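Local atomic coordinates of ribokinase (PDB entry 6ILS), a protein that phosphorylates ribose at O-5 with ATP and magnesium, giving the D-ribose 5-phosphate used for nucleotide, histidine and tryptophan synthesis or in the pentose phosphate pathway. Residues Y16-R21 with A31-T36; S10-I15 with Q142-D147; A249-T254 with L288-K293; A43-C48 with F261-A266. All coordinates share one frame; numbering follows the deposited sequence.

Contact 1: Y16-R21 with A31-T36; sequences YVEIER and AKTGQT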
# COMPACT_ATOMS: atom_id res chain seq x y z
N TYR B 16 -7.24 -0.52 -0.61
CA TYR B 16 -8.43 -0.61 -1.45
C TYR B 16 -8.24 0.12 -2.76
O TYR B 16 -7.89 1.29 -2.76
CB TYR B 16 -9.63 0.00 -0.73
CG TYR B 16 -10.01 -0.76 0.51
CD1 TYR B 16 -10.76 -1.92 0.42
CD2 TYR B 16 -9.61 -0.32 1.76
CE1 TYR B 16 -11.11 -2.62 1.55
CE2 TYR B 16 -9.95 -1.02 2.90
CZ TYR B 16 -10.70 -2.17 2.79
OH TYR B 16 -11.05 -2.88 3.92
N VAL B 17 -8.46 -0.58 -3.87
CA VAL B 17 -8.48 0.08 -5.17
C VAL B 17 -9.82 -0.19 -5.87
O VAL B 17 -10.27 -1.34 -5.97
CB VAL B 17 -7.30 -0.36 -6.07
CG1 VAL B 17 -5.97 0.05 -5.43
CG2 VAL B 17 -7.32 -1.86 -6.33
N GLU B 18 -10.47 0.88 -6.31
CA GLU B 18 -11.71 0.77 -7.07
C GLU B 18 -11.40 0.58 -8.56
O GLU B 18 -10.83 1.46 -9.20
CB GLU B 18 -12.57 2.02 -6.88
CG GLU B 18 -13.28 2.07 -5.55
CD GLU B 18 -14.06 3.35 -5.38
OE1 GLU B 18 -14.56 3.88 -6.40
OE2 GLU B 18 -14.18 3.84 -4.23
N ILE B 19 -11.79 -0.57 -9.10
CA ILE B 19 -11.61 -0.84 -10.52
C ILE B 19 -12.94 -1.22 -11.17
O ILE B 19 -13.95 -1.39 -10.48
CB ILE B 19 -10.57 -1.97 -10.76
CG1 ILE B 19 -11.05 -3.28 -10.13
CG2 ILE B 19 -9.22 -1.58 -10.18
CD1 ILE B 19 -10.01 -4.39 -10.19
N GLU B 20 -12.94 -1.33 -12.50
CA GLU B 20 -14.13 -1.79 -13.22
C GLU B 20 -14.14 -3.31 -13.22
O GLU B 20 -15.10 -3.94 -12.79
CB GLU B 20 -14.15 -1.24 -14.65
N ARG B 21 -13.04 -3.88 -13.70
CA ARG B 21 -12.85 -5.32 -13.74
C ARG B 21 -11.43 -5.68 -13.32
O ARG B 21 -10.51 -4.86 -13.43
CB ARG B 21 -13.11 -5.85 -15.15
CG ARG B 21 -12.21 -5.23 -16.21
CD ARG B 21 -11.65 -6.29 -17.15
NE ARG B 21 -11.01 -5.70 -18.33
CZ ARG B 21 -9.71 -5.44 -18.42
NH1 ARG B 21 -8.90 -5.71 -17.41
NH2 ARG B 21 -9.22 -4.90 -19.53
N ALA B 31 -7.15 2.40 -12.03
CA ALA B 31 -8.23 2.45 -11.06
C ALA B 31 -8.83 3.84 -11.03
O ALA B 31 -8.18 4.82 -11.39
CB ALA B 31 -7.73 2.05 -9.68
N LYS B 32 -10.08 3.93 -10.59
CA LYS B 32 -10.74 5.21 -10.41
C LYS B 32 -10.17 5.94 -9.19
O LYS B 32 -9.84 7.12 -9.25
CB LYS B 32 -12.26 5.02 -10.26
CG LYS B 32 -12.94 6.07 -9.39
CD LYS B 32 -14.43 5.78 -9.21
CE LYS B 32 -15.12 6.90 -8.43
NZ LYS B 32 -15.48 8.06 -9.29
N THR B 33 -10.06 5.22 -8.08
CA THR B 33 -9.50 5.80 -6.87
C THR B 33 -9.01 4.71 -5.92
O THR B 33 -8.89 3.53 -6.30
CB THR B 33 -10.54 6.72 -6.16
OG1 THR B 33 -9.91 7.42 -5.08
CG2 THR B 33 -11.72 5.92 -5.64
N GLY B 34 -8.71 5.11 -4.69
CA GLY B 34 -8.22 4.19 -3.68
C GLY B 34 -8.11 4.84 -2.32
O GLY B 34 -8.28 6.06 -2.18
N GLN B 35 -7.84 4.02 -1.31
CA GLN B 35 -7.63 4.49 0.04
C GLN B 35 -6.87 3.42 0.80
O GLN B 35 -7.11 2.24 0.60
CB GLN B 35 -8.95 4.81 0.72
CG GLN B 35 -8.85 5.72 1.92
CD GLN B 35 -10.22 6.18 2.40
OE1 GLN B 35 -11.24 5.85 1.80
NE2 GLN B 35 -10.24 6.95 3.49
N THR B 36 -5.93 3.82 1.65
CA THR B 36 -5.22 2.87 2.51
C THR B 36 -5.64 3.10 3.95
O THR B 36 -5.51 4.21 4.47
CB THR B 36 -3.69 3.01 2.40
OG1 THR B 36 -3.27 2.55 1.11
CG2 THR B 36 -3.01 2.16 3.47
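Y16 and Q35 trade backbone bonds: Y16 N gives to Q35 O at 3.0 Å, and Q35 N returns to Y16 O at 3.1 Å. E18 N reaches T33 O at 3.1 Å without a return from T33 N, and K32 N gives to E18 O at 2.9 Å. Next to the Y16/Q35 pair, V17 faces G34 as a non-hydrogen-bonded pair, their CA atoms 4.4 Å apart; a side chain at G34 would run into Y16 O.

Polar side chains share the face of E18 and T33. With CG of E18 anti to its carbonyl carbon (chi1 -76°), the extended chain lies alongside T33 and brings its CD within 3.5 Å of T33 CG2. K32 points the same way, and its CD comes to 3.4 Å from E18 OE1, though K32 NZ stays 5.2 Å from that oxygen, too far for a salt bridge. An alanine at E18 would probably leave the T33 methyl with a gap beside it and the K32 ammonium without this nearby opposite charge.

A31 CB meets CG2 of I19 in a modest apolar contact. V17, I19 and A31 also pack on V113 and I111 of the second subunit, while V17 and I19 bond through their backbones to strand 96-102. Q35 O lies at the edge of the Y16 ring, near its plane, and Y16 also touches T255. This antiparallel pair, its short strands running at 170°, belongs to the small beta lid of the ribokinase fold, which pairs with its mate in the homodimer.

Contact 2: S10-I15 with Q142-D147; sequences SANADI and QREIPD. With RIB (alpha-D-ribofuranose), chain F.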
# COMPACT_ATOMS: atom_id res chain seq x y z
N SER B 10 -3.62 -10.20 14.26
CA SER B 10 -3.08 -9.53 13.07
C SER B 10 -3.33 -8.03 12.98
O SER B 10 -4.33 -7.52 13.47
CB SER B 10 -3.67 -10.16 11.84
OG SER B 10 -5.09 -10.07 11.89
N ALA B 11 -2.42 -7.36 12.28
CA ALA B 11 -2.59 -5.96 11.91
C ALA B 11 -2.21 -5.83 10.44
O ALA B 11 -1.14 -6.26 10.05
CB ALA B 11 -1.72 -5.05 12.78
N ASN B 12 -3.12 -5.27 9.63
CA ASN B 12 -2.93 -5.09 8.19
C ASN B 12 -3.14 -3.66 7.77
O ASN B 12 -4.03 -2.99 8.29
CB ASN B 12 -3.93 -5.93 7.38
CG ASN B 12 -3.69 -7.41 7.48
OD1 ASN B 12 -2.55 -7.86 7.63
ND2 ASN B 12 -4.76 -8.19 7.35
N ALA B 13 -2.36 -3.19 6.81
CA ALA B 13 -2.78 -2.01 6.06
C ALA B 13 -3.68 -2.53 4.94
O ALA B 13 -3.28 -3.40 4.18
CB ALA B 13 -1.59 -1.23 5.51
N ASP B 14 -4.89 -2.01 4.87
CA ASP B 14 -5.84 -2.43 3.85
C ASP B 14 -5.77 -1.49 2.65
O ASP B 14 -6.13 -0.33 2.77
CB ASP B 14 -7.25 -2.45 4.44
CG ASP B 14 -7.47 -3.62 5.42
OD1 ASP B 14 -6.75 -4.64 5.30
OD2 ASP B 14 -8.37 -3.51 6.28
N ILE B 15 -5.27 -2.00 1.53
CA ILE B 15 -5.10 -1.21 0.31
C ILE B 15 -6.27 -1.43 -0.65
O ILE B 15 -6.29 -2.40 -1.40
CB ILE B 15 -3.80 -1.56 -0.43
CG1 ILE B 15 -2.60 -1.65 0.51
CG2 ILE B 15 -3.54 -0.52 -1.52
CD1 ILE B 15 -2.12 -0.34 1.00
N GLN B 142 -7.74 -14.72 16.25
CA GLN B 142 -8.31 -14.99 14.93
C GLN B 142 -7.34 -15.91 14.17
O GLN B 142 -6.41 -16.44 14.76
CB GLN B 142 -8.57 -13.71 14.14
CG GLN B 142 -9.00 -12.52 14.99
CD GLN B 142 -7.85 -11.92 15.80
OE1 GLN B 142 -6.71 -11.80 15.31
NE2 GLN B 142 -8.13 -11.55 17.03
N ARG B 143 -7.54 -16.06 12.87
CA ARG B 143 -6.66 -16.95 12.12
C ARG B 143 -5.85 -16.23 11.05
O ARG B 143 -5.84 -16.63 9.88
CB ARG B 143 -7.47 -18.08 11.53
CG ARG B 143 -8.17 -18.83 12.65
CD ARG B 143 -8.30 -20.31 12.37
NE ARG B 143 -7.02 -20.98 12.13
CZ ARG B 143 -6.81 -21.75 11.07
NH1 ARG B 143 -7.77 -21.89 10.17
NH2 ARG B 143 -5.64 -22.35 10.89
N GLU B 144 -5.15 -15.19 11.49
CA GLU B 144 -4.30 -14.38 10.61
C GLU B 144 -2.89 -14.26 11.18
O GLU B 144 -2.10 -13.41 10.75
CB GLU B 144 -4.93 -12.98 10.40
CG GLU B 144 -6.23 -13.01 9.62
CD GLU B 144 -6.70 -11.62 9.15
OE1 GLU B 144 -6.41 -10.60 9.83
OE2 GLU B 144 -7.36 -11.56 8.09
N ILE B 145 -2.58 -15.10 12.17
CA ILE B 145 -1.22 -15.30 12.67
C ILE B 145 -1.01 -16.83 12.79
O ILE B 145 -1.97 -17.60 12.65
CB ILE B 145 -0.96 -14.60 14.04
CG1 ILE B 145 -1.72 -15.32 15.16
CG2 ILE B 145 -1.33 -13.11 13.99
CD1 ILE B 145 -1.44 -14.82 16.54
N PRO B 146 0.24 -17.29 13.00
CA PRO B 146 0.45 -18.75 12.92
C PRO B 146 -0.33 -19.59 13.94
O PRO B 146 -0.46 -19.20 15.08
CB PRO B 146 1.96 -18.90 13.17
CG PRO B 146 2.53 -17.62 12.66
CD PRO B 146 1.52 -16.55 13.02
N ASP B 147 -0.80 -20.76 13.50
CA ASP B 147 -1.44 -21.73 14.39
C ASP B 147 -0.64 -21.95 15.67
O ASP B 147 -1.19 -22.06 16.76
CB ASP B 147 -1.63 -23.08 13.67
CG ASP B 147 -2.74 -23.04 12.62
OD1 ASP B 147 -3.68 -22.24 12.77
OD2 ASP B 147 -2.68 -23.83 11.65
O5 RIB F . -12.24 -8.39 9.04
C5 RIB F . -11.62 -7.33 8.37
C4 RIB F . -10.28 -7.61 8.14
O4 RIB F . -10.07 -8.93 7.44
C3 RIB F . -9.78 -6.54 7.07
O3 RIB F . -9.36 -5.31 7.82
C2 RIB F . -8.92 -7.12 6.37
O2 RIB F . -7.55 -6.61 6.58
C1 RIB F . -9.00 -8.75 6.71
O1 RIB F . -7.87 -9.15 7.40
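S10 and E144 carry this buried contact, joined by one short side-chain bond: S10 OG donates to E144 OE1 at 2.5 Å. The carboxylate takes it on its anti lone pair, the side away from OE2. S10 holds its hydroxyl between the backbone N and the carbonyl carbon (chi1 58°), which also sets OG over the E144 stem, 3.3 Å from E144 CB. The same hydroxyl receives G42 N, and OE1 receives K41 N, both from the start of helix 41-51.

With OE1 so engaged, the extended glutamate turns OE2 to the sugar, where O1 of the ribose donates to E144 OE2 at 2.6 Å. An alanine in place of E144 would probably leave the ribose O1, the S10 hydroxyl and the K41 amide without the carboxylate that accepts from them.

I145 is next in buried area. Its CG2 sits 3.7 Å from S10 N, a buried amide with no partner in the model. Q142 also faces S10, but its NE2 is bonded to Q45 OE1 of helix 41-51.

At the neighbouring hydroxyls D14 holds the sugar too, OD2 accepting from ribose O3 at 2.6 Å and OD1 meeting O2 at a very short distance. K41, G40 and D259 add further bonds. The arrangement is the ribose pocket of the PfkB sugar kinases, drawn from the root of lid strand 12-18 and the loop just after core strand 138-143.

Contact 3: A249-T254 with L288-K293; sequences AQVVDT and LCVQVK. With NA (sodium ion), chain G; ATP (adenosine-5'-triphosphate), chain E.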
# COMPACT_ATOMS: atom_id res chain seq x y z
N ALA B 249 -29.78 1.81 9.43
CA ALA B 249 -30.52 2.73 8.56
C ALA B 249 -30.01 2.65 7.12
O ALA B 249 -30.81 2.58 6.18
CB ALA B 249 -30.42 4.15 9.10
N GLN B 250 -28.70 2.68 6.93
CA GLN B 250 -28.09 2.35 5.64
C GLN B 250 -26.84 1.51 5.80
O GLN B 250 -26.04 1.76 6.69
CB GLN B 250 -27.68 3.58 4.83
CG GLN B 250 -28.15 4.93 5.29
CD GLN B 250 -27.42 6.03 4.54
OE1 GLN B 250 -26.93 5.81 3.42
NE2 GLN B 250 -27.33 7.22 5.15
N VAL B 251 -26.65 0.56 4.89
CA VAL B 251 -25.38 -0.17 4.82
C VAL B 251 -24.39 0.53 3.91
O VAL B 251 -24.54 0.52 2.69
CB VAL B 251 -25.58 -1.59 4.32
CG1 VAL B 251 -24.25 -2.34 4.36
CG2 VAL B 251 -26.63 -2.30 5.16
N VAL B 252 -23.37 1.12 4.51
CA VAL B 252 -22.34 1.82 3.75
C VAL B 252 -21.15 0.91 3.46
O VAL B 252 -20.62 0.90 2.35
CB VAL B 252 -21.86 3.08 4.51
CG1 VAL B 252 -20.54 3.60 3.95
CG2 VAL B 252 -22.93 4.15 4.48
N ASP B 253 -20.75 0.12 4.45
CA ASP B 253 -19.55 -0.69 4.33
C ASP B 253 -19.51 -1.71 5.46
O ASP B 253 -19.35 -1.33 6.62
CB ASP B 253 -18.31 0.20 4.35
CG ASP B 253 -17.02 -0.58 4.28
OD1 ASP B 253 -17.03 -1.76 3.87
OD2 ASP B 253 -15.97 -0.00 4.63
N THR B 254 -19.64 -2.99 5.12
CA THR B 254 -19.63 -4.03 6.14
C THR B 254 -18.23 -4.44 6.60
O THR B 254 -18.10 -5.27 7.48
CB THR B 254 -20.34 -5.30 5.67
OG1 THR B 254 -19.65 -5.82 4.53
CG2 THR B 254 -21.79 -4.99 5.31
N LEU B 288 -24.10 -0.44 13.94
CA LEU B 288 -23.49 0.88 13.79
C LEU B 288 -22.28 0.86 12.86
O LEU B 288 -22.09 1.77 12.04
CB LEU B 288 -23.12 1.44 15.15
CG LEU B 288 -24.33 1.71 16.04
CD1 LEU B 288 -23.90 2.09 17.44
CD2 LEU B 288 -25.21 2.81 15.42
N CYS B 289 -21.46 -0.19 13.01
CA CYS B 289 -20.27 -0.37 12.18
C CYS B 289 -20.55 -0.34 10.68
O CYS B 289 -19.77 0.21 9.91
CB CYS B 289 -19.58 -1.70 12.55
SG CYS B 289 -18.15 -2.13 11.51
N VAL B 290 -21.66 -0.94 10.25
CA VAL B 290 -21.89 -1.06 8.82
C VAL B 290 -22.38 0.25 8.21
O VAL B 290 -22.52 0.35 7.00
CB VAL B 290 -22.91 -2.19 8.47
CG1 VAL B 290 -22.44 -3.55 9.04
CG2 VAL B 290 -24.31 -1.85 8.95
N GLN B 291 -22.62 1.25 9.06
CA GLN B 291 -23.16 2.51 8.55
C GLN B 291 -22.09 3.56 8.29
O GLN B 291 -22.40 4.70 7.92
CB GLN B 291 -24.22 3.03 9.52
CG GLN B 291 -25.30 1.98 9.80
CD GLN B 291 -26.45 2.50 10.60
OE1 GLN B 291 -27.06 3.51 10.26
NE2 GLN B 291 -26.78 1.81 11.70
N VAL B 292 -20.82 3.18 8.44
CA VAL B 292 -19.69 4.08 8.23
C VAL B 292 -18.59 3.37 7.44
O VAL B 292 -18.35 2.18 7.63
CB VAL B 292 -19.14 4.61 9.58
CG1 VAL B 292 -17.78 5.31 9.40
CG2 VAL B 292 -20.14 5.53 10.25
N LYS B 293 -17.92 4.08 6.53
CA LYS B 293 -16.90 3.43 5.70
C LYS B 293 -15.59 3.23 6.47
O LYS B 293 -15.22 4.05 7.31
CB LYS B 293 -16.67 4.24 4.41
CG LYS B 293 -15.52 3.73 3.53
CD LYS B 293 -15.87 3.66 2.05
CE LYS B 293 -16.52 2.32 1.71
NZ LYS B 293 -16.44 1.97 0.26
NA NA G . -17.65 -0.36 8.38
PG ATP E . -18.07 -12.17 9.21
O1G ATP E . -17.29 -12.91 10.24
O2G ATP E . -17.45 -10.80 8.96
O3G ATP E . -18.07 -12.90 7.91
PB ATP E . -20.86 -12.17 8.88
O1B ATP E . -22.04 -12.00 9.74
O2B ATP E . -20.97 -13.49 8.27
O3B ATP E . -19.56 -12.06 9.78
PA ATP E . -21.47 -9.77 7.37
O1A ATP E . -22.70 -10.08 6.53
O2A ATP E . -20.56 -8.83 6.61
O3A ATP E . -20.68 -11.11 7.68
O5' ATP E . -21.91 -9.07 8.69
C5' ATP E . -20.96 -8.77 9.70
C4' ATP E . -21.76 -8.29 10.98
O4' ATP E . -22.66 -7.10 10.60
C3' ATP E . -22.54 -9.22 11.36
O3' ATP E . -22.61 -9.25 12.80
C2' ATP E . -24.04 -8.86 10.76
O2' ATP E . -25.01 -9.54 11.60
C1' ATP E . -24.12 -7.59 10.76
N9 ATP E . -24.82 -7.12 9.56
C8 ATP E . -24.81 -7.34 8.21
N7 ATP E . -25.75 -6.53 7.65
C5 ATP E . -26.34 -5.80 8.66
C6 ATP E . -27.35 -4.84 8.64
N6 ATP E . -28.08 -4.34 7.51
N1 ATP E . -27.74 -4.28 9.79
C2 ATP E . -27.15 -4.64 10.98
N3 ATP E . -26.16 -5.57 11.01
C4 ATP E . -25.76 -6.16 9.83
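Q291 reaches Q250 because its CG is anti to the carbonyl carbon (chi1 -54°) and the chain runs extended beyond it; CG comes to 3.2 Å from Q250 O, and OE1 receives a weak bond from A249 N. The amide nitrogen of Q291 turns back instead to S287 O. D253 has CG anti to its backbone N (chi1 178°), which carries the carboxylate over to the K293 backbone, OD2 lying 3.7 Å from K293 CA. The K293 chain, bent at chi2 and chi3, crosses D253 at about a right angle, and its ammonium does not close a salt bridge with the acid.

The backbone of the two segments is pinned at V290 O. This one carbonyl takes V252 N at 2.7 Å and D253 N at 3.1 Å, the second from above the carbonyl plane. Together with the type I turn from C289 to V292, these bonds probably help to line up the carbonyls of the monovalent-cation site of the ribokinases. A sodium ion occupies it here, bound by D253 O at 2.6 Å, C289 O at 2.7 Å and V292 O at 2.7 Å, with T255 O and G294 O completing the set. In solution potassium is the probable occupant.

The same loops also line the nucleotide site. V251 CG2 touches the adenine amino nitrogen N6 at 3.4 Å, V290 CG1 packs near O4' of the ATP ribose, and T254 CB lies by O2A of the alpha phosphate. V252 packs outside this pocket, its CG1 against K293 N and CB and its CG2 against Q291 O.

Contact 4: A43-C48 with F261-A266; sequences ANQAAC and FTAAFA. With RIB (alpha-D-ribofuranose), chain F; ATP (adenosine-5'-triphosphate), chain E.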
# COMPACT_ATOMS: atom_id res chain seq x y z
N ALA B 43 -6.23 -6.10 14.90
CA ALA B 43 -6.24 -4.67 15.20
C ALA B 43 -7.68 -4.16 15.24
O ALA B 43 -8.02 -3.32 16.08
CB ALA B 43 -5.40 -3.87 14.17
N ASN B 44 -8.53 -4.65 14.34
CA ASN B 44 -9.95 -4.25 14.34
C ASN B 44 -10.61 -4.59 15.65
O ASN B 44 -11.35 -3.78 16.22
CB ASN B 44 -10.73 -4.94 13.22
CG ASN B 44 -10.40 -4.40 11.86
OD1 ASN B 44 -9.77 -3.36 11.72
ND2 ASN B 44 -10.88 -5.09 10.82
N GLN B 45 -10.40 -5.81 16.12
CA GLN B 45 -11.04 -6.24 17.36
C GLN B 45 -10.53 -5.45 18.56
O GLN B 45 -11.32 -5.08 19.44
CB GLN B 45 -10.85 -7.76 17.52
CG GLN B 45 -11.65 -8.46 16.43
CD GLN B 45 -11.56 -9.98 16.48
OE1 GLN B 45 -11.09 -10.55 17.47
NE2 GLN B 45 -12.01 -10.62 15.42
N ALA B 46 -9.23 -5.15 18.60
CA ALA B 46 -8.68 -4.35 19.68
C ALA B 46 -9.22 -2.93 19.63
O ALA B 46 -9.59 -2.35 20.66
CB ALA B 46 -7.15 -4.34 19.62
N ALA B 47 -9.26 -2.35 18.42
CA ALA B 47 -9.83 -1.00 18.28
C ALA B 47 -11.27 -0.94 18.78
O ALA B 47 -11.67 0.01 19.47
CB ALA B 47 -9.75 -0.53 16.85
N CYS B 48 -12.04 -1.97 18.45
CA CYS B 48 -13.43 -2.03 18.91
C CYS B 48 -13.54 -2.04 20.42
O CYS B 48 -14.27 -1.24 21.02
CB CYS B 48 -14.11 -3.26 18.32
SG CYS B 48 -15.78 -3.52 18.92
N PHE B 261 -18.62 -7.26 15.89
CA PHE B 261 -19.58 -8.16 16.54
C PHE B 261 -18.87 -9.00 17.61
O PHE B 261 -19.30 -9.09 18.76
CB PHE B 261 -20.27 -9.07 15.52
CG PHE B 261 -21.35 -9.94 16.14
CD1 PHE B 261 -21.05 -11.17 16.70
CD2 PHE B 261 -22.66 -9.49 16.19
CE1 PHE B 261 -22.04 -11.95 17.30
CE2 PHE B 261 -23.66 -10.26 16.78
CZ PHE B 261 -23.34 -11.50 17.34
N THR B 262 -17.76 -9.61 17.20
CA THR B 262 -17.05 -10.54 18.08
C THR B 262 -16.41 -9.82 19.26
O THR B 262 -16.54 -10.24 20.41
CB THR B 262 -15.96 -11.32 17.30
OG1 THR B 262 -16.56 -11.94 16.15
CG2 THR B 262 -15.36 -12.40 18.17
N ALA B 263 -15.78 -8.67 19.01
CA ALA B 263 -15.19 -7.92 20.12
C ALA B 263 -16.23 -7.33 21.07
O ALA B 263 -15.99 -7.27 22.29
CB ALA B 263 -14.26 -6.81 19.57
N ALA B 264 -17.37 -6.89 20.55
CA ALA B 264 -18.41 -6.29 21.40
C ALA B 264 -19.04 -7.37 22.27
O ALA B 264 -19.35 -7.16 23.45
CB ALA B 264 -19.49 -5.59 20.53
N PHE B 265 -19.23 -8.55 21.69
CA PHE B 265 -19.69 -9.69 22.46
C PHE B 265 -18.73 -9.96 23.62
O PHE B 265 -19.15 -10.16 24.76
CB PHE B 265 -19.82 -10.92 21.55
CG PHE B 265 -20.28 -12.16 22.28
CD1 PHE B 265 -19.38 -12.97 22.96
CD2 PHE B 265 -21.62 -12.52 22.26
CE1 PHE B 265 -19.81 -14.11 23.63
CE2 PHE B 265 -22.05 -13.66 22.94
CZ PHE B 265 -21.15 -14.45 23.61
N ALA B 266 -17.43 -9.95 23.34
CA ALA B 266 -16.39 -10.23 24.36
C ALA B 266 -16.43 -9.19 25.48
O ALA B 266 -16.28 -9.56 26.61
CB ALA B 266 -15.03 -10.28 23.71
O5 RIB F . -12.24 -8.39 9.04
C5 RIB F . -11.62 -7.33 8.37
C4 RIB F . -10.28 -7.61 8.14
O4 RIB F . -10.07 -8.93 7.44
C3 RIB F . -9.78 -6.54 7.07
O3 RIB F . -9.36 -5.31 7.82
C2 RIB F . -8.92 -7.12 6.37
O2 RIB F . -7.55 -6.61 6.58
C1 RIB F . -9.00 -8.75 6.71
O1 RIB F . -7.87 -9.15 7.40
PG ATP E . -18.07 -12.17 9.21
O1G ATP E . -17.29 -12.91 10.24
O2G ATP E . -17.45 -10.80 8.96
O3G ATP E . -18.07 -12.90 7.91
PB ATP E . -20.86 -12.17 8.88
O1B ATP E . -22.04 -12.00 9.74
O2B ATP E . -20.97 -13.49 8.27
O3B ATP E . -19.56 -12.06 9.78
PA ATP E . -21.47 -9.77 7.37
O1A ATP E . -22.70 -10.08 6.53
O2A ATP E . -20.56 -8.83 6.61
O3A ATP E . -20.68 -11.11 7.68
O5' ATP E . -21.91 -9.07 8.69
C5' ATP E . -20.96 -8.77 9.70
C4' ATP E . -21.76 -8.29 10.98
O4' ATP E . -22.66 -7.10 10.60
C3' ATP E . -22.54 -9.22 11.36
O3' ATP E . -22.61 -9.25 12.80
C2' ATP E . -24.04 -8.86 10.76
O2' ATP E . -25.01 -9.54 11.60
C1' ATP E . -24.12 -7.59 10.76
N9 ATP E . -24.82 -7.12 9.56
C8 ATP E . -24.81 -7.34 8.21
N7 ATP E . -25.75 -6.53 7.65
C5 ATP E . -26.34 -5.80 8.66
C6 ATP E . -27.35 -4.84 8.64
N6 ATP E . -28.08 -4.34 7.51
N1 ATP E . -27.74 -4.28 9.79
C2 ATP E . -27.15 -4.64 10.98
N3 ATP E . -26.16 -5.57 11.01
C4 ATP E . -25.76 -6.16 9.83
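Behind the active site, Q45 and C48 of helix 41-51 pack on A263 of helix 257-270, the helix whose N-terminal end carries D259, the predicted proton acceptor, at the end of the Gly-Ala-Gly-Asp motif whose backbone forms the anion hole of the PfkB kinases. The short segments cross at -43° with their axes 8.5 Å apart, a close approach that small residues permit. A263 CB carries the contact: it lies 3.4 Å from Q45 O and 3.7 Å from C48 SG. C48 sets its sulfur there with SG anti to the backbone N (chi1 175°), and Q45 CB touches A263 CB from the neighbouring turn.

The amide side chains of N44 and Q45 turn to the active site. Q45 NE2 bonds D259 OD1, while N44 ND2 bonds D259 OD2, so both oxygens of the carboxylate are held from this helix. N44 ND2 also makes a weak bond to O3 of the ribose at 3.4 Å.

On the other helix T262 OG1 pairs with G258 O and K225 NZ. F261 lines the ATP pocket, its CD2 lying 3.4 Å from O3' of ATP.

Strand 138-143 lines the pair through L140, which meets Q45 and A263. Strand 221-225 backs F261 and F265 through L223, helix 275-289 covers these phenylalanines and A264 with C278, A282 and A285, and M299 of a loop packs on C48.

In the fold
From the N terminus, the chain leaves core strand 5-8 and enters lid strand 12-18, whose root lies in contact 2 and whose outer part lies in contact 1. Contact 1 closes first, a short hairpin-like loop within the lid, nested inside the long loop that contact 2 closes when strand 138-143 arrives. Helix 41-51 follows strand 33-39, and its contact 4 begins inside that loop and closes only at helix 257-270, so contacts 2 and 4 cross; they meet directly, A43 N with S10 O, and share the ribose. Contact 3 opens before contact 4 closes and crosses it in turn, tying the loop before helix 257-270 to the end of helix 275-289 at the metal and ATP sites.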